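Local coordinates for protein MmeI (Methylophilus methylotrophus, PDB 5HR4) that probably methylates adenine in DNA using S-adenosyl-L-methionine, and acts as a Type IIL restriction-modification enzyme on DNA, at residues A[757-762]-A[867-872]; A[786-791]-A[820-825]; A[853-856]-A[861-864]. All coordinates share one frame; numbering follows the deposited sequence.

Interaction 1: A[757-762]-A[867-872]; sequences RQFIPI and KAHQKL. With nucleotides of chain C.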
loop_
_atom_site.group_PDB
_atom_site.type_symbol
_atom_site.label_atom_id
_atom_site.label_comp_id
_atom_site.label_asym_id
_atom_site.label_seq_id
_atom_site.Cartn_x
_atom_site.Cartn_y
_atom_site.Cartn_z
ATOM N N ARG A 757 13.605 -16.690 9.589
ATOM C CA ARG A 757 14.876 -17.382 9.727
ATOM C C ARG A 757 15.989 -16.373 9.959
ATOM O O ARG A 757 15.943 -15.249 9.462
ATOM C CB ARG A 757 15.186 -18.218 8.479
ATOM C CG ARG A 757 14.103 -19.222 8.150
ATOM C CD ARG A 757 14.577 -20.358 7.266
ATOM N NE ARG A 757 13.417 -21.105 6.805
ATOM C CZ ARG A 757 12.840 -20.922 5.625
ATOM N NH1 ARG A 757 13.341 -20.031 4.775
ATOM N NH2 ARG A 757 11.763 -21.623 5.298
ATOM N N GLN A 758 16.990 -16.778 10.738
ATOM C CA GLN A 758 18.099 -15.887 11.043
ATOM C C GLN A 758 19.178 -15.959 9.975
ATOM O O GLN A 758 20.020 -15.057 9.884
ATOM C CB GLN A 758 18.679 -16.217 12.428
ATOM N N PHE A 759 19.170 -17.028 9.184
ATOM C CA PHE A 759 20.064 -17.231 8.057
ATOM C C PHE A 759 19.222 -17.687 6.875
ATOM O O PHE A 759 18.235 -18.407 7.054
ATOM C CB PHE A 759 21.129 -18.278 8.384
ATOM C CG PHE A 759 21.772 -18.088 9.724
ATOM C CD1 PHE A 759 22.865 -17.243 9.871
ATOM C CD2 PHE A 759 21.279 -18.742 10.847
ATOM C CE1 PHE A 759 23.461 -17.049 11.126
ATOM C CE2 PHE A 759 21.870 -18.565 12.102
ATOM C CZ PHE A 759 22.963 -17.717 12.236
ATOM N N ILE A 760 19.597 -17.258 5.674
ATOM C CA ILE A 760 18.980 -17.799 4.464
ATOM C C ILE A 760 19.563 -19.180 4.203
ATOM O O ILE A 760 20.776 -19.300 3.978
ATOM C CB ILE A 760 19.193 -16.886 3.252
ATOM C CG1 ILE A 760 18.478 -15.558 3.444
ATOM C CG2 ILE A 760 18.633 -17.532 2.004
ATOM C CD1 ILE A 760 18.503 -14.702 2.216
ATOM N N PRO A 761 18.751 -20.244 4.232
ATOM C CA PRO A 761 19.263 -21.585 3.903
ATOM C C PRO A 761 19.868 -21.661 2.515
ATOM O O PRO A 761 19.148 -21.618 1.515
ATOM C CB PRO A 761 18.018 -22.478 3.991
ATOM C CG PRO A 761 17.010 -21.672 4.748
ATOM C CD PRO A 761 17.301 -20.243 4.475
ATOM N N ILE A 762 21.186 -21.782 2.442
ATOM C CA ILE A 762 21.889 -21.956 1.182
ATOM C C ILE A 762 22.601 -23.316 1.195
ATOM O O ILE A 762 22.717 -23.967 2.226
ATOM C CB ILE A 762 22.878 -20.806 0.948
ATOM C CG1 ILE A 762 23.932 -20.799 2.041
ATOM C CG2 ILE A 762 22.149 -19.475 0.978
ATOM C CD1 ILE A 762 24.855 -19.648 1.908
ATOM N N LYS A 867 25.503 -23.883 17.053
ATOM C CA LYS A 867 26.875 -23.735 17.515
ATOM C C LYS A 867 27.824 -23.506 16.345
ATOM O O LYS A 867 28.604 -22.542 16.346
ATOM C CB LYS A 867 27.284 -24.960 18.335
ATOM N N ALA A 868 27.751 -24.367 15.320
ATOM C CA ALA A 868 28.589 -24.184 14.137
ATOM C C ALA A 868 28.389 -22.803 13.526
ATOM O O ALA A 868 29.360 -22.158 13.102
ATOM C CB ALA A 868 28.301 -25.277 13.103
ATOM N N HIS A 869 27.146 -22.314 13.484
ATOM C CA HIS A 869 26.961 -20.947 13.004
ATOM C C HIS A 869 27.625 -19.954 13.944
ATOM O O HIS A 869 28.272 -18.999 13.490
ATOM C CB HIS A 869 25.478 -20.620 12.818
ATOM C CG HIS A 869 24.958 -20.955 11.453
ATOM N ND1 HIS A 869 24.847 -20.019 10.446
ATOM C CD2 HIS A 869 24.539 -22.130 10.920
ATOM C CE1 HIS A 869 24.369 -20.599 9.358
ATOM N NE2 HIS A 869 24.175 -21.880 9.619
ATOM N N GLN A 870 27.508 -20.178 15.260
ATOM C CA GLN A 870 28.223 -19.322 16.199
ATOM C C GLN A 870 29.727 -19.444 16.008
ATOM O O GLN A 870 30.453 -18.444 16.099
ATOM C CB GLN A 870 27.817 -19.650 17.633
ATOM C CG GLN A 870 26.520 -18.971 18.080
ATOM C CD GLN A 870 25.891 -19.643 19.294
ATOM O OE1 GLN A 870 26.515 -20.491 19.949
ATOM N NE2 GLN A 870 24.641 -19.271 19.597
ATOM N N LYS A 871 30.212 -20.654 15.702
ATOM C CA LYS A 871 31.620 -20.812 15.353
ATOM C C LYS A 871 31.969 -19.983 14.121
ATOM O O LYS A 871 32.999 -19.293 14.096
ATOM C CB LYS A 871 31.944 -22.290 15.133
ATOM N N LEU A 872 31.085 -19.995 13.111
ATOM C CA LEU A 872 31.337 -19.293 11.852
ATOM C C LEU A 872 31.359 -17.789 12.045
ATOM O O LEU A 872 32.258 -17.106 11.538
ATOM C CB LEU A 872 30.280 -19.682 10.822
ATOM C CG LEU A 872 30.342 -19.285 9.340
ATOM C CD1 LEU A 872 29.360 -18.190 9.088
ATOM C CD2 LEU A 872 31.741 -18.888 8.845
ATOM P P DG C 6 9.599 -20.681 2.278
ATOM O OP1 DG C 6 9.248 -22.104 2.490
ATOM O OP2 DG C 6 10.711 -20.047 3.043
ATOM O "O5'" DG C 6 9.869 -20.282 0.736
ATOM C "C5'" DG C 6 9.772 -21.214 -0.282
ATOM C "C4'" DG C 6 8.930 -20.688 -1.436
ATOM O "O4'" DG C 6 7.827 -19.895 -0.968
ATOM C "C3'" DG C 6 9.647 -19.857 -2.498
ATOM O "O3'" DG C 6 9.253 -20.378 -3.713
ATOM C "C2'" DG C 6 9.075 -18.459 -2.313
ATOM C "C1'" DG C 6 7.677 -18.765 -1.800
ATOM N N9 DG C 6 7.137 -17.719 -0.955
ATOM C C8 DG C 6 7.479 -17.496 0.358
ATOM N N7 DG C 6 6.837 -16.508 0.894
ATOM C C5 DG C 6 6.008 -16.042 -0.119
ATOM C C6 DG C 6 5.076 -14.987 -0.108
ATOM O O6 DG C 6 4.798 -14.230 0.822
ATOM N N1 DG C 6 4.444 -14.838 -1.333
ATOM C C2 DG C 6 4.675 -15.622 -2.439
ATOM N N2 DG C 6 3.956 -15.325 -3.529
ATOM N N3 DG C 6 5.549 -16.629 -2.465
ATOM C C4 DG C 6 6.182 -16.776 -1.272
#
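F759 and H869 meet ring against ring, their side chains coming from opposite directions. ND1 of H869 lies over the centre of the F759 ring, 3.2 Å above its plane. The ring centroids are 4.0 Å apart and the planes are tilted by 38°, so the pair is oblique. The closest atoms are F759 CE1 and H869 ND1, 3.3 Å apart. F759 reaches the helix with CG anti to its own carbonyl carbon (chi1 -46°). The far end of the imidazole is polar and buried, and its NE2 is hydrogen-bonded to Y856. This bond should limit the turning of the H869 ring. With an alanine here in place of F759, one face of the imidazole would probably lose its aromatic cover and a gap would open between loop and helix.

The tight part is this one buried pair. On the helix, Q870 next to H869 is exposed and makes no contact with the loop. Elsewhere in the same loop, R757 extends to the DNA. Its NH1 and NH2 both bond to OP2 of DG6 of chain C, at 3.1 Å and 2.9 Å, so one phosphate oxygen is gripped twice. The loop thus faces the DNA backbone with one residue and the protein interior with another.

The contact joins the target recognition domain to the C-terminal domain. The loop runs between strands 752-753 and 763-765. F759 also packs on helices 792-801 and 852-856, while H869, on helix 863-880, touches helices 783-790 and 827-845.

Interaction 2: A[786-791]-A[820-825]; sequences FGLLSS and FPWIQP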
loop_
_atom_site.group_PDB
_atom_site.type_symbol
_atom_site.label_atom_id
_atom_site.label_comp_id
_atom_site.label_asym_id
_atom_site.label_seq_id
_atom_site.Cartn_x
_atom_site.Cartn_y
_atom_site.Cartn_z
ATOM N N PHE A 786 30.853 -20.220 0.958
ATOM C CA PHE A 786 29.694 -20.739 1.678
ATOM C C PHE A 786 29.701 -20.292 3.137
ATOM O O PHE A 786 28.635 -20.114 3.743
ATOM C CB PHE A 786 29.656 -22.267 1.611
ATOM C CG PHE A 786 28.627 -22.868 2.515
ATOM C CD1 PHE A 786 27.325 -23.028 2.083
ATOM C CD2 PHE A 786 28.944 -23.220 3.817
ATOM C CE1 PHE A 786 26.357 -23.564 2.915
ATOM C CE2 PHE A 786 27.981 -23.748 4.662
ATOM C CZ PHE A 786 26.682 -23.919 4.205
ATOM N N GLY A 787 30.881 -20.156 3.733
ATOM C CA GLY A 787 30.940 -19.602 5.067
ATOM C C GLY A 787 30.508 -18.154 5.067
ATOM O O GLY A 787 29.733 -17.726 5.926
ATOM N N LEU A 788 30.969 -17.396 4.075
ATOM C CA LEU A 788 30.699 -15.967 4.057
ATOM C C LEU A 788 29.206 -15.695 3.938
ATOM O O LEU A 788 28.651 -14.888 4.689
ATOM C CB LEU A 788 31.469 -15.311 2.920
ATOM C CG LEU A 788 31.523 -13.797 3.047
ATOM C CD1 LEU A 788 32.156 -13.410 4.380
ATOM C CD2 LEU A 788 32.302 -13.229 1.877
ATOM N N LEU A 789 28.531 -16.377 3.011
ATOM C CA LEU A 789 27.096 -16.178 2.825
ATOM C C LEU A 789 26.262 -16.818 3.923
ATOM O O LEU A 789 25.068 -16.527 4.024
ATOM C CB LEU A 789 26.656 -16.741 1.477
ATOM C CG LEU A 789 27.512 -16.346 0.289
ATOM C CD1 LEU A 789 26.837 -16.833 -0.973
ATOM C CD2 LEU A 789 27.728 -14.838 0.260
ATOM N N SER A 790 26.845 -17.702 4.719
ATOM C CA SER A 790 26.144 -18.215 5.883
ATOM C C SER A 790 26.209 -17.254 7.064
ATOM O O SER A 790 25.392 -17.366 7.986
ATOM C CB SER A 790 26.727 -19.574 6.283
ATOM N N SER A 791 27.137 -16.302 7.037
ATOM C CA SER A 791 27.451 -15.503 8.209
ATOM C C SER A 791 26.304 -14.573 8.586
ATOM O O SER A 791 25.570 -14.075 7.730
ATOM C CB SER A 791 28.711 -14.676 7.955
ATOM O OG SER A 791 28.439 -13.608 7.063
ATOM N N PHE A 820 28.242 -5.936 -1.055
ATOM C CA PHE A 820 28.608 -6.508 0.234
ATOM C C PHE A 820 30.071 -6.220 0.553
ATOM O O PHE A 820 30.963 -6.746 -0.122
ATOM C CB PHE A 820 28.345 -8.017 0.241
ATOM C CG PHE A 820 28.695 -8.680 1.537
ATOM C CD1 PHE A 820 28.151 -8.232 2.729
ATOM C CD2 PHE A 820 29.565 -9.749 1.569
ATOM C CE1 PHE A 820 28.477 -8.835 3.920
ATOM C CE2 PHE A 820 29.893 -10.356 2.761
ATOM C CZ PHE A 820 29.349 -9.898 3.937
ATOM N N PRO A 821 30.362 -5.411 1.577
ATOM C CA PRO A 821 31.757 -5.073 1.870
ATOM C C PRO A 821 32.409 -6.233 2.608
ATOM O O PRO A 821 31.811 -6.820 3.515
ATOM C CB PRO A 821 31.633 -3.832 2.754
ATOM C CG PRO A 821 30.382 -4.107 3.539
ATOM C CD PRO A 821 29.456 -4.901 2.620
ATOM N N TRP A 822 33.625 -6.590 2.191
ATOM C CA TRP A 822 34.276 -7.801 2.695
ATOM C C TRP A 822 35.778 -7.654 2.536
ATOM O O TRP A 822 36.266 -7.512 1.411
ATOM C CB TRP A 822 33.776 -9.043 1.944
ATOM C CG TRP A 822 34.662 -10.283 2.094
ATOM C CD1 TRP A 822 35.344 -10.939 1.097
ATOM C CD2 TRP A 822 34.948 -11.001 3.308
ATOM N NE1 TRP A 822 36.023 -12.018 1.617
ATOM C CE2 TRP A 822 35.800 -12.076 2.970
ATOM C CE3 TRP A 822 34.566 -10.839 4.643
ATOM C CZ2 TRP A 822 36.278 -12.975 3.922
ATOM C CZ3 TRP A 822 35.036 -11.741 5.582
ATOM C CH2 TRP A 822 35.884 -12.794 5.217
ATOM N N ILE A 823 36.508 -7.699 3.649
ATOM C CA ILE A 823 37.962 -7.639 3.600
ATOM C C ILE A 823 38.518 -9.025 3.306
ATOM O O ILE A 823 38.029 -10.024 3.841
ATOM C CB ILE A 823 38.520 -7.105 4.923
ATOM N N GLN A 824 39.555 -9.090 2.437
ATOM C CA GLN A 824 40.135 -10.395 2.114
ATOM C C GLN A 824 40.956 -10.908 3.295
ATOM O O GLN A 824 41.653 -10.130 3.950
ATOM C CB GLN A 824 41.010 -10.323 0.856
ATOM N N PRO A 825 40.887 -12.212 3.590
ATOM C CA PRO A 825 41.483 -12.723 4.833
ATOM C C PRO A 825 42.847 -13.387 4.664
ATOM O O PRO A 825 43.284 -13.665 3.540
ATOM C CB PRO A 825 40.431 -13.735 5.300
ATOM C CG PRO A 825 39.910 -14.309 4.010
ATOM C CD PRO A 825 40.009 -13.212 2.957
#
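L788, F820 and W822 each hold CG anti to the backbone N, with chi1 of -165° at L788 and 163° at W822. Within the target recognition domain, this sends the branched end of L788 from helix 783-790 toward the loop before helix 827-845. Its two methyls share one face of the indole. L788 CD1 sits over the six-membered ring of W822, 3.6 Å from the centroid and 16° off the normal, which makes a CH-pi contact. L788 CD2 lies nearer the five-membered ring, 3.7 Å from W822 CD2. F820 meets the same leucine differently. It presents the edge of its ring, with CE2 3.8 Å from L788 CG. L788 therefore meets the edge of one ring and the face of another, the two lying at about a right angle around it.

A polar group lies alongside. S791 OG donates to L788 O at 2.7 Å, in the carbonyl plane, and S791 N bonds to the same oxygen. S791 is also the N-cap of helix 792-801, its OG bonding to the backbone N of H794. Around the two rings, F820 packs on H794, W797 and Y880, and W822 on V879 of helix 863-880.

No hydrogen bond crosses between the segments. The buried contact rests on hydrocarbon and aromatic surface, so it depends on shape and on the fit of the leucine methyls to the indole.

Interaction 3: A[853-856]-A[861-864]; sequences AGLY and MPSE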
loop_
_atom_site.group_PDB
_atom_site.type_symbol
_atom_site.label_atom_id
_atom_site.label_comp_id
_atom_site.label_asym_id
_atom_site.label_seq_id
_atom_site.Cartn_x
_atom_site.Cartn_y
_atom_site.Cartn_z
ATOM N N ALA A 853 14.299 -26.187 5.682
ATOM C CA ALA A 853 13.325 -25.397 6.424
ATOM C C ALA A 853 13.267 -25.857 7.874
ATOM O O ALA A 853 13.393 -25.048 8.798
ATOM C CB ALA A 853 11.949 -25.487 5.767
ATOM N N GLY A 854 13.127 -27.166 8.089
ATOM C CA GLY A 854 13.044 -27.684 9.446
ATOM C C GLY A 854 14.290 -27.420 10.262
ATOM O O GLY A 854 14.205 -27.178 11.468
ATOM N N LEU A 855 15.457 -27.427 9.618
ATOM C CA LEU A 855 16.702 -27.190 10.335
ATOM C C LEU A 855 16.936 -25.720 10.630
ATOM O O LEU A 855 17.602 -25.398 11.617
ATOM C CB LEU A 855 17.888 -27.738 9.552
ATOM C CG LEU A 855 18.137 -29.234 9.753
ATOM C CD1 LEU A 855 18.815 -29.834 8.544
ATOM C CD2 LEU A 855 18.994 -29.426 10.970
ATOM N N TYR A 856 16.418 -24.812 9.798
ATOM C CA TYR A 856 16.685 -23.388 9.983
ATOM C C TYR A 856 15.490 -22.596 10.492
ATOM O O TYR A 856 15.572 -21.367 10.595
ATOM C CB TYR A 856 17.215 -22.777 8.688
ATOM C CG TYR A 856 18.694 -23.008 8.486
ATOM C CD1 TYR A 856 19.183 -24.257 8.115
ATOM C CD2 TYR A 856 19.606 -21.979 8.675
ATOM C CE1 TYR A 856 20.542 -24.461 7.933
ATOM C CE2 TYR A 856 20.964 -22.176 8.494
ATOM C CZ TYR A 856 21.426 -23.413 8.122
ATOM O OH TYR A 856 22.781 -23.588 7.950
ATOM N N MET A 861 15.418 -25.335 15.406
ATOM C CA MET A 861 16.798 -25.518 14.976
ATOM C C MET A 861 17.587 -26.310 16.010
ATOM O O MET A 861 17.554 -25.973 17.201
ATOM C CB MET A 861 17.467 -24.170 14.756
ATOM C CG MET A 861 18.946 -24.253 14.520
ATOM S SD MET A 861 19.527 -22.633 14.039
ATOM C CE MET A 861 21.158 -22.934 13.375
ATOM N N PRO A 862 18.317 -27.340 15.607
ATOM C CA PRO A 862 19.119 -28.093 16.580
ATOM C C PRO A 862 20.248 -27.231 17.136
ATOM O O PRO A 862 20.769 -26.341 16.456
ATOM C CB PRO A 862 19.650 -29.281 15.763
ATOM C CG PRO A 862 19.681 -28.775 14.349
ATOM C CD PRO A 862 18.517 -27.804 14.219
ATOM N N SER A 863 20.610 -27.481 18.402
ATOM C CA SER A 863 21.643 -26.648 19.014
ATOM C C SER A 863 23.012 -26.931 18.407
ATOM O O SER A 863 23.900 -26.066 18.431
ATOM C CB SER A 863 21.667 -26.842 20.536
ATOM O OG SER A 863 21.772 -28.209 20.896
ATOM N N GLU A 864 23.204 -28.125 17.857
ATOM C CA GLU A 864 24.476 -28.418 17.212
ATOM C C GLU A 864 24.688 -27.544 15.977
ATOM O O GLU A 864 25.826 -27.161 15.674
ATOM C CB GLU A 864 24.543 -29.908 16.861
ATOM C CG GLU A 864 25.870 -30.367 16.299
ATOM C CD GLU A 864 25.744 -31.667 15.531
ATOM O OE1 GLU A 864 24.673 -32.318 15.628
ATOM O OE2 GLU A 864 26.708 -32.023 14.815
#
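L855 and M861 bring their backbones together at 4.9 Å, CA to CA, where the chain turns out of helix 852-856 and heads into helix 863-880. The carbonyl oxygen of L855 is the meeting point. M861 CA lies 3.5 Å from L855 O in a CA-H...O contact, with an angle of 130° at the hydrogen. The side chain of M861 starts over the same oxygen, its CB 3.4 Å from L855 O and its CG at a like distance. Beyond CG the methionine is extended, and it packs on L866 of the following helix.

L855 makes the apolar half of the contact. Its CG stands anti to the carbonyl carbon (chi1 -83°), and the CD2 branch reaches the proline ring. L855 CD2 is 3.5 Å from P862 CG and 3.7 Å from P862 CD. The two side chains cross at about a right angle, and CD2 is the branch of L855 that touches the ring.

The arrangement is a short helix-loop-helix connection in the C-terminal domain, with four residues between the segments. P862 is the N-cap residue of helix 863-880. No hydrogen bond spans the two segments.

Other parts of the domain meet both segments. Y856 directs its hydroxyl to R844 of helix 827-845, which bonds to it. E864 OE2 bonds to N846 ND2. The P862 ring also packs on Y847, and L855 on E850. L855 is buried, whereas M861 and P862 are partly exposed. The nearest atom of the contact is about 5 Å from the bound DNA.

Interactions 1 and 2 are buried, whereas interaction 3 is only partly buried. Interactions 1 and 3 both use helix 863-880, and the bond between H869 and Y856 ties them together. Interaction 2 also packs on that helix: L872 CD1 lies 3.4 Å from S791 CA. Interaction 1 also meets helix 783-790 directly, through F759 and I762. The chemistry differs with place. An oblique ring pair joins two domains in interaction 1, and leucine sits among aromatic rings in interaction 2. In interaction 3 a backbone carbonyl and a proline ring make the contacts of a short turn. Along the chain, interactions 2 and 3 both lie within the loop that interaction 1 closes.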